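Local coordinates for kinesin-like protein (Caenorhabditis elegans, PDB 5X3E) that is a kinesin-6 family motor that probably couples ATP hydrolysis to movement along microtubules, captured here in its apo state, at residues E78-N90 against M422-I434. Sequence-based numbering, arbitrary orientation.
Sequences EKVFRFGRVFSEN and MSALAFAEESQTI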
ATOM      1  N   GLU A  78      10.112 -18.504 -24.355  1.00109.42           N
ATOM      2  CA  GLU A  78      11.467 -19.026 -24.213  1.00118.43           C
ATOM      3  C   GLU A  78      12.015 -18.870 -22.790  1.00125.84           C
ATOM      4  O   GLU A  78      13.168 -19.209 -22.528  1.00133.26           O
ATOM      5  CB  GLU A  78      12.403 -18.347 -25.214  1.00117.98           C
ATOM      6  CG  GLU A  78      12.152 -18.749 -26.657  1.00123.29           C
ATOM      7  CD  GLU A  78      13.103 -18.073 -27.620  1.00137.18           C
ATOM      8  OE1 GLU A  78      13.808 -17.135 -27.196  1.00145.10           O
ATOM      9  OE2 GLU A  78      13.147 -18.482 -28.801  1.00141.47           O
ATOM     10  N   LYS A  79      11.189 -18.363 -21.873  1.00117.84           N
ATOM     11  CA  LYS A  79      11.565 -18.263 -20.469  1.00116.39           C
ATOM     12  C   LYS A  79      10.419 -18.744 -19.590  1.00113.41           C
ATOM     13  O   LYS A  79       9.244 -18.636 -19.952  1.00112.00           O
ATOM     14  CB  LYS A  79      11.953 -16.831 -20.066  1.00113.25           C
ATOM     15  CG  LYS A  79      13.317 -16.384 -20.565  1.00119.23           C
ATOM     16  CD  LYS A  79      13.623 -14.962 -20.114  1.00117.02           C
ATOM     17  CE  LYS A  79      14.913 -14.435 -20.733  1.00124.75           C
ATOM     18  NZ  LYS A  79      15.111 -12.977 -20.474  1.00114.98           N
ATOM     19  N   VAL A  80      10.779 -19.270 -18.421  1.00105.96           N
ATOM     20  CA  VAL A  80       9.826 -19.750 -17.430  1.00101.96           C
ATOM     21  C   VAL A  80      10.114 -19.039 -16.117  1.00108.12           C
ATOM     22  O   VAL A  80      11.260 -19.026 -15.652  1.00115.20           O
ATOM     23  CB  VAL A  80       9.910 -21.277 -17.254  1.00 94.78           C
ATOM     24  CG1 VAL A  80       9.009 -21.726 -16.122  1.00 97.74           C
ATOM     25  CG2 VAL A  80       9.531 -21.970 -18.540  1.00 93.20           C
ATOM     26  N   PHE A  81       9.085 -18.446 -15.524  1.00105.39           N
ATOM     27  CA  PHE A  81       9.243 -17.656 -14.313  1.00102.43           C
ATOM     28  C   PHE A  81       8.496 -18.310 -13.162  1.00 97.92           C
ATOM     29  O   PHE A  81       7.371 -18.790 -13.332  1.00100.75           O
ATOM     30  CB  PHE A  81       8.744 -16.232 -14.529  1.00 98.47           C
ATOM     31  CG  PHE A  81       9.543 -15.465 -15.534  1.00 99.33           C
ATOM     32  CD1 PHE A  81       9.078 -15.301 -16.827  1.00 99.98           C
ATOM     33  CD2 PHE A  81      10.768 -14.922 -15.191  1.00102.02           C
ATOM     34  CE1 PHE A  81       9.815 -14.595 -17.756  1.00108.93           C
ATOM     35  CE2 PHE A  81      11.510 -14.213 -16.112  1.00105.33           C
ATOM     36  CZ  PHE A  81      11.033 -14.050 -17.397  1.00115.62           C
ATOM     37  N   ARG A  82       9.116 -18.303 -11.988  1.00 95.10           N
ATOM     38  CA  ARG A  82       8.546 -18.910 -10.795  1.00 96.86           C
ATOM     39  C   ARG A  82       8.172 -17.823  -9.797  1.00 94.38           C
ATOM     40  O   ARG A  82       9.003 -16.979  -9.447  1.00102.00           O
ATOM     41  CB  ARG A  82       9.529 -19.902 -10.167  1.00106.47           C
ATOM     42  CG  ARG A  82       8.956 -20.676  -8.998  1.00118.81           C
ATOM     43  CD  ARG A  82       9.889 -21.804  -8.580  1.00131.41           C
ATOM     44  NE  ARG A  82       9.363 -22.549  -7.439  1.00135.19           N
ATOM     45  CZ  ARG A  82       8.508 -23.562  -7.547  1.00127.77           C
ATOM     46  NH1 ARG A  82       8.073 -24.190  -6.461  1.00127.05           N
ATOM     47  NH2 ARG A  82       8.085 -23.947  -8.743  1.00120.30           N
ATOM     48  N   PHE A  83       6.925 -17.852  -9.341  1.00 85.16           N
ATOM     49  CA  PHE A  83       6.422 -16.931  -8.336  1.00 78.74           C
ATOM     50  C   PHE A  83       5.885 -17.725  -7.153  1.00 77.80           C
ATOM     51  O   PHE A  83       5.667 -18.937  -7.236  1.00 87.97           O
ATOM     52  CB  PHE A  83       5.315 -16.037  -8.908  1.00 76.71           C
ATOM     53  CG  PHE A  83       5.754 -15.192 -10.063  1.00 80.32           C
ATOM     54  CD1 PHE A  83       6.353 -13.963  -9.849  1.00 91.39           C
ATOM     55  CD2 PHE A  83       5.568 -15.627 -11.363  1.00 82.62           C
ATOM     56  CE1 PHE A  83       6.755 -13.181 -10.911  1.00 92.25           C
ATOM     57  CE2 PHE A  83       5.969 -14.852 -12.429  1.00 88.47           C
ATOM     58  CZ  PHE A  83       6.566 -13.627 -12.202  1.00 96.31           C
ATOM     59  N   GLY A  84       5.662 -17.028  -6.040  1.00 74.21           N
ATOM     60  CA  GLY A  84       5.065 -17.674  -4.887  1.00 71.49           C
ATOM     61  C   GLY A  84       3.666 -18.188  -5.145  1.00 74.54           C
ATOM     62  O   GLY A  84       3.221 -19.122  -4.470  1.00 84.16           O
ATOM     63  N   ARG A  85       2.968 -17.605  -6.118  1.00 73.45           N
ATOM     64  CA  ARG A  85       1.617 -17.997  -6.495  1.00 71.94           C
ATOM     65  C   ARG A  85       1.270 -17.290  -7.798  1.00 78.49           C
ATOM     66  O   ARG A  85       1.635 -16.126  -7.987  1.00 75.49           O
ATOM     67  CB  ARG A  85       0.605 -17.633  -5.396  1.00 64.76           C
ATOM     68  CG  ARG A  85      -0.853 -17.755  -5.829  1.00 68.63           C
ATOM     69  CD  ARG A  85      -1.278 -19.214  -5.991  1.00 85.72           C
ATOM     70  NE  ARG A  85      -2.622 -19.329  -6.552  1.00 91.56           N
ATOM     71  CZ  ARG A  85      -3.752 -19.317  -5.849  1.00 89.45           C
ATOM     72  NH1 ARG A  85      -3.726 -19.196  -4.526  1.00 71.83           N
ATOM     73  NH2 ARG A  85      -4.915 -19.425  -6.479  1.00 84.75           N
ATOM     74  N   VAL A  86       0.591 -17.998  -8.697  1.00 79.35           N
ATOM     75  CA  VAL A  86       0.131 -17.427  -9.960  1.00 73.63           C
ATOM     76  C   VAL A  86      -1.388 -17.488  -9.981  1.00 71.09           C
ATOM     77  O   VAL A  86      -1.971 -18.569  -9.832  1.00 82.25           O
ATOM     78  CB  VAL A  86       0.724 -18.150 -11.181  1.00 71.05           C
ATOM     79  CG1 VAL A  86       0.148 -17.563 -12.466  1.00 70.84           C
ATOM     80  CG2 VAL A  86       2.243 -18.042 -11.188  1.00 68.09           C
ATOM     81  N   PHE A  87      -2.024 -16.332 -10.141  1.00 67.01           N
ATOM     82  CA  PHE A  87      -3.468 -16.261 -10.316  1.00 62.19           C
ATOM     83  C   PHE A  87      -3.816 -16.235 -11.794  1.00 70.64           C
ATOM     84  O   PHE A  87      -3.148 -15.568 -12.587  1.00 87.11           O
ATOM     85  CB  PHE A  87      -4.048 -15.020  -9.640  1.00 63.22           C
ATOM     86  CG  PHE A  87      -3.753 -14.931  -8.172  1.00 71.65           C
ATOM     87  CD1 PHE A  87      -4.513 -15.643  -7.258  1.00 65.99           C
ATOM     88  CD2 PHE A  87      -2.731 -14.121  -7.703  1.00 61.81           C
ATOM     89  CE1 PHE A  87      -4.251 -15.560  -5.909  1.00 65.56           C
ATOM     90  CE2 PHE A  87      -2.466 -14.034  -6.356  1.00 57.75           C
ATOM     91  CZ  PHE A  87      -3.226 -14.755  -5.456  1.00 63.14           C
ATOM     92  N   SER A  88      -4.867 -16.968 -12.158  1.00 74.36           N
ATOM     93  CA  SER A  88      -5.374 -17.018 -13.518  1.00 71.58           C
ATOM     94  C   SER A  88      -6.592 -16.107 -13.647  1.00 77.90           C
ATOM     95  O   SER A  88      -6.982 -15.413 -12.704  1.00 88.21           O
ATOM     96  CB  SER A  88      -5.706 -18.458 -13.908  1.00 65.32           C
ATOM     97  OG  SER A  88      -6.776 -18.959 -13.128  1.00 87.13           O
ATOM     98  N   GLU A  89      -7.203 -16.111 -14.838  1.00 66.58           N
ATOM     99  CA  GLU A  89      -8.423 -15.336 -15.048  1.00 64.81           C
ATOM    100  C   GLU A  89      -9.561 -15.806 -14.151  1.00 73.72           C
ATOM    101  O   GLU A  89     -10.461 -15.025 -13.824  1.00 61.32           O
ATOM    102  CB  GLU A  89      -8.861 -15.429 -16.508  1.00 83.07           C
ATOM    103  CG  GLU A  89      -7.749 -15.244 -17.523  1.00 98.34           C
ATOM    104  CD  GLU A  89      -8.242 -15.431 -18.946  1.00106.87           C
ATOM    105  OE1 GLU A  89      -7.429 -15.285 -19.885  1.00117.63           O
ATOM    106  OE2 GLU A  89      -9.446 -15.719 -19.123  1.00105.43           O
ATOM    107  N   ASN A  90      -9.537 -17.071 -13.739  1.00 82.53           N
ATOM    108  CA  ASN A  90     -10.632 -17.603 -12.945  1.00 78.58           C
ATOM    109  C   ASN A  90     -10.562 -17.163 -11.488  1.00 75.63           C
ATOM    110  O   ASN A  90     -11.597 -17.098 -10.814  1.00 82.09           O
ATOM    111  CB  ASN A  90     -10.642 -19.125 -13.047  1.00 78.19           C
ATOM    112  CG  ASN A  90     -10.702 -19.605 -14.483  1.00 93.88           C
ATOM    113  OD1 ASN A  90      -9.750 -20.199 -14.991  1.00 96.77           O
ATOM    114  ND2 ASN A  90     -11.824 -19.347 -15.146  1.00 95.02           N
ATOM    115  N   MET A 422       7.937  -9.222 -20.258  1.00109.30           N
ATOM    116  CA  MET A 422       9.282  -9.725 -20.006  1.00110.47           C
ATOM    117  C   MET A 422       9.963  -8.937 -18.897  1.00107.21           C
ATOM    118  O   MET A 422      10.730  -9.499 -18.106  1.00100.85           O
ATOM    119  CB  MET A 422      10.106  -9.675 -21.290  1.00116.17           C
ATOM    120  CG  MET A 422       9.688 -10.716 -22.305  1.00123.68           C
ATOM    121  SD  MET A 422       9.986 -12.369 -21.654  1.00129.12           S
ATOM    122  CE  MET A 422      11.705 -12.214 -21.190  1.00121.98           C
ATOM    123  N   SER A 423       9.713  -7.628 -18.836  1.00110.97           N
ATOM    124  CA  SER A 423      10.257  -6.813 -17.757  1.00112.68           C
ATOM    125  C   SER A 423       9.475  -7.013 -16.465  1.00107.83           C
ATOM    126  O   SER A 423      10.059  -7.012 -15.375  1.00109.26           O
ATOM    127  CB  SER A 423      10.236  -5.337 -18.153  1.00120.49           C
ATOM    128  OG  SER A 423       8.904  -4.882 -18.325  1.00119.33           O
ATOM    129  N   ALA A 424       8.154  -7.181 -16.569  1.00106.87           N
ATOM    130  CA  ALA A 424       7.327  -7.350 -15.380  1.00 93.42           C
ATOM    131  C   ALA A 424       7.593  -8.689 -14.709  1.00 86.59           C
ATOM    132  O   ALA A 424       7.554  -8.793 -13.477  1.00 82.53           O
ATOM    133  CB  ALA A 424       5.848  -7.217 -15.741  1.00 86.42           C
ATOM    134  N   LEU A 425       7.851  -9.727 -15.502  1.00 93.60           N
ATOM    135  CA  LEU A 425       8.146 -11.043 -14.953  1.00 90.86           C
ATOM    136  C   LEU A 425       9.589 -11.169 -14.484  1.00 89.19           C
ATOM    137  O   LEU A 425       9.931 -12.175 -13.859  1.00 89.53           O
ATOM    138  CB  LEU A 425       7.837 -12.132 -15.987  1.00 93.55           C
ATOM    139  CG  LEU A 425       6.386 -12.271 -16.462  1.00 81.56           C
ATOM    140  CD1 LEU A 425       6.296 -13.248 -17.615  1.00 81.73           C
ATOM    141  CD2 LEU A 425       5.467 -12.699 -15.339  1.00 81.20           C
ATOM    142  N   ALA A 426      10.441 -10.185 -14.784  1.00 98.90           N
ATOM    143  CA  ALA A 426      11.802 -10.187 -14.257  1.00100.79           C
ATOM    144  C   ALA A 426      11.842 -10.036 -12.741  1.00 97.75           C
ATOM    145  O   ALA A 426      12.865 -10.353 -12.126  1.00 95.23           O
ATOM    146  CB  ALA A 426      12.621  -9.072 -14.909  1.00 89.12           C
ATOM    147  N   PHE A 427      10.754  -9.560 -12.127  1.00 89.74           N
ATOM    148  CA  PHE A 427      10.643  -9.513 -10.674  1.00 86.84           C
ATOM    149  C   PHE A 427      10.506 -10.893 -10.046  1.00 92.09           C
ATOM    150  O   PHE A 427      10.373 -10.982  -8.821  1.00 93.39           O
ATOM    151  CB  PHE A 427       9.450  -8.646 -10.268  1.00 84.16           C
ATOM    152  CG  PHE A 427       9.731  -7.168 -10.287  1.00 88.00           C
ATOM    153  CD1 PHE A 427      10.433  -6.567  -9.256  1.00 86.18           C
ATOM    154  CD2 PHE A 427       9.282  -6.378 -11.332  1.00 92.05           C
ATOM    155  CE1 PHE A 427      10.682  -5.209  -9.265  1.00 81.94           C
ATOM    156  CE2 PHE A 427       9.532  -5.017 -11.348  1.00 91.83           C
ATOM    157  CZ  PHE A 427      10.232  -4.433 -10.313  1.00 83.73           C
ATOM    158  N   ALA A 428      10.519 -11.953 -10.854  1.00 96.42           N
ATOM    159  CA  ALA A 428      10.253 -13.299 -10.366  1.00 94.79           C
ATOM    160  C   ALA A 428      11.327 -13.741  -9.382  1.00 99.40           C
ATOM    161  O   ALA A 428      12.493 -13.345  -9.474  1.00102.50           O
ATOM    162  CB  ALA A 428      10.161 -14.286 -11.528  1.00 96.99           C
ATOM    163  N   GLU A 429      10.898 -14.546  -8.407  1.00105.38           N
ATOM    164  CA  GLU A 429      11.811 -15.052  -7.390  1.00102.06           C
ATOM    165  C   GLU A 429      12.977 -15.804  -8.025  1.00106.35           C
ATOM    166  O   GLU A 429      14.120 -15.691  -7.569  1.00113.48           O
ATOM    167  CB  GLU A 429      11.035 -15.924  -6.400  1.00100.23           C
ATOM    168  CG  GLU A 429       9.677 -15.291  -6.063  1.00 92.21           C
ATOM    169  CD  GLU A 429       9.069 -15.741  -4.742  1.00 74.63           C
ATOM    170  OE1 GLU A 429       8.007 -15.200  -4.385  1.00 65.71           O
ATOM    171  OE2 GLU A 429       9.608 -16.657  -4.085  1.00 89.73           O
ATOM    172  N   GLU A 430      12.710 -16.559  -9.088  1.00102.00           N
ATOM    173  CA  GLU A 430      13.753 -17.212  -9.868  1.00107.47           C
ATOM    174  C   GLU A 430      13.247 -17.450 -11.287  1.00113.46           C
ATOM    175  O   GLU A 430      12.040 -17.434 -11.539  1.00121.09           O
ATOM    176  CB  GLU A 430      14.200 -18.515  -9.203  1.00111.92           C
ATOM    177  CG  GLU A 430      13.103 -19.552  -9.078  1.00113.81           C
ATOM    178  CD  GLU A 430      13.636 -20.968  -9.084  1.00125.49           C
ATOM    179  OE1 GLU A 430      14.457 -21.294  -9.968  1.00129.25           O
ATOM    180  OE2 GLU A 430      13.230 -21.755  -8.202  1.00124.19           O
ATOM    181  N   SER A 431      14.183 -17.670 -12.214  1.00110.59           N
ATOM    182  CA  SER A 431      13.841 -17.755 -13.629  1.00106.08           C
ATOM    183  C   SER A 431      14.554 -18.918 -14.308  1.00117.27           C
ATOM    184  O   SER A 431      15.687 -19.262 -13.958  1.00117.75           O
ATOM    185  CB  SER A 431      14.193 -16.450 -14.356  1.00106.85           C
ATOM    186  OG  SER A 431      15.591 -16.217 -14.318  1.00125.66           O
ATOM    187  N   GLN A 432      13.875 -19.514 -15.298  1.00125.91           N
ATOM    188  CA  GLN A 432      14.372 -20.664 -16.051  1.00124.18           C
ATOM    189  C   GLN A 432      14.138 -20.453 -17.546  1.00120.14           C
ATOM    190  O   GLN A 432      13.112 -19.895 -17.945  1.00125.83           O
ATOM    191  CB  GLN A 432      13.681 -21.958 -15.586  1.00124.47           C
ATOM    192  CG  GLN A 432      13.846 -22.255 -14.096  1.00124.52           C
ATOM    193  CD  GLN A 432      12.619 -21.881 -13.275  1.00111.73           C
ATOM    194  OE1 GLN A 432      11.757 -21.130 -13.731  1.00110.72           O
ATOM    195  NE2 GLN A 432      12.544 -22.400 -12.055  1.00103.80           N
ATOM    196  N   THR A 433      15.087 -20.902 -18.373  1.00112.79           N
ATOM    197  CA  THR A 433      15.115 -20.577 -19.798  1.00124.60           C
ATOM    198  C   THR A 433      14.923 -21.812 -20.675  1.00133.98           C
ATOM    199  O   THR A 433      15.491 -22.875 -20.404  1.00140.23           O
ATOM    200  CB  THR A 433      16.423 -19.879 -20.169  1.00132.66           C
ATOM    201  OG1 THR A 433      17.532 -20.742 -19.886  1.00144.32           O
ATOM    202  CG2 THR A 433      16.557 -18.593 -19.375  1.00125.12           C
ATOM    203  N   ILE A 434      14.152 -21.652 -21.752  1.00129.25           N
ATOM    204  CA  ILE A 434      13.878 -22.741 -22.692  1.00127.68           C
ATOM    205  C   ILE A 434      15.022 -22.916 -23.686  1.00136.37           C
ATOM    206  O   ILE A 434      15.164 -22.137 -24.631  1.00142.33           O
ATOM    207  CB  ILE A 434      12.547 -22.511 -23.443  1.00124.78           C
ATOM    208  CG1 ILE A 434      11.376 -22.494 -22.455  1.00113.72           C
ATOM    209  CG2 ILE A 434      12.342 -23.576 -24.525  1.00136.12           C
ATOM    210  CD1 ILE A 434      10.045 -22.149 -23.085  1.00112.08           C
TER
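Strands 79-82 and 430-433 run antiparallel, their axes 158° apart, with V80 and Q432 exchanging backbone bonds (Q432 N to V80 O, 2.7 Å), R82 N donating to E430 O and I434 N to E78 O. Beyond the R82-E430 pair, R82 O takes only a weak bond from E429 N. The F81 ring leaves the ladder on the same face as K79 and S431 and packs against the L425-A428 segment. L425 CB lies over one ring face, 3.6 Å from the F81 centroid, and M422 CE comes to the ring edge. CG of F81 stands anti to its carbonyl carbon (chi1 -65°), which also brings the ring to A428 CB. With an alanine here, L425 and M422 would probably lose the ring they pack against, opening a gap beneath the strand. F83 extends this apolar layer: A428 CB sits over its ring, and L425 CD2 meets F83 CZ at 3.5 Å. The extended K79 side chain crosses that of M422 at about a right angle, K79 CD 3.5 Å from M422 CE. On the ladder's other face R82 and E430 lie side by side, R82 NE 4.0 Å from E430 OE2, too far for a salt bridge. In the kinesin motor domain, strand 430-433 is an outer strand of a four-stranded antiparallel sheet; F83 reaches strand 37-42, where E429 OE1 accepts V38 N, while F427 packs on strand 404-411.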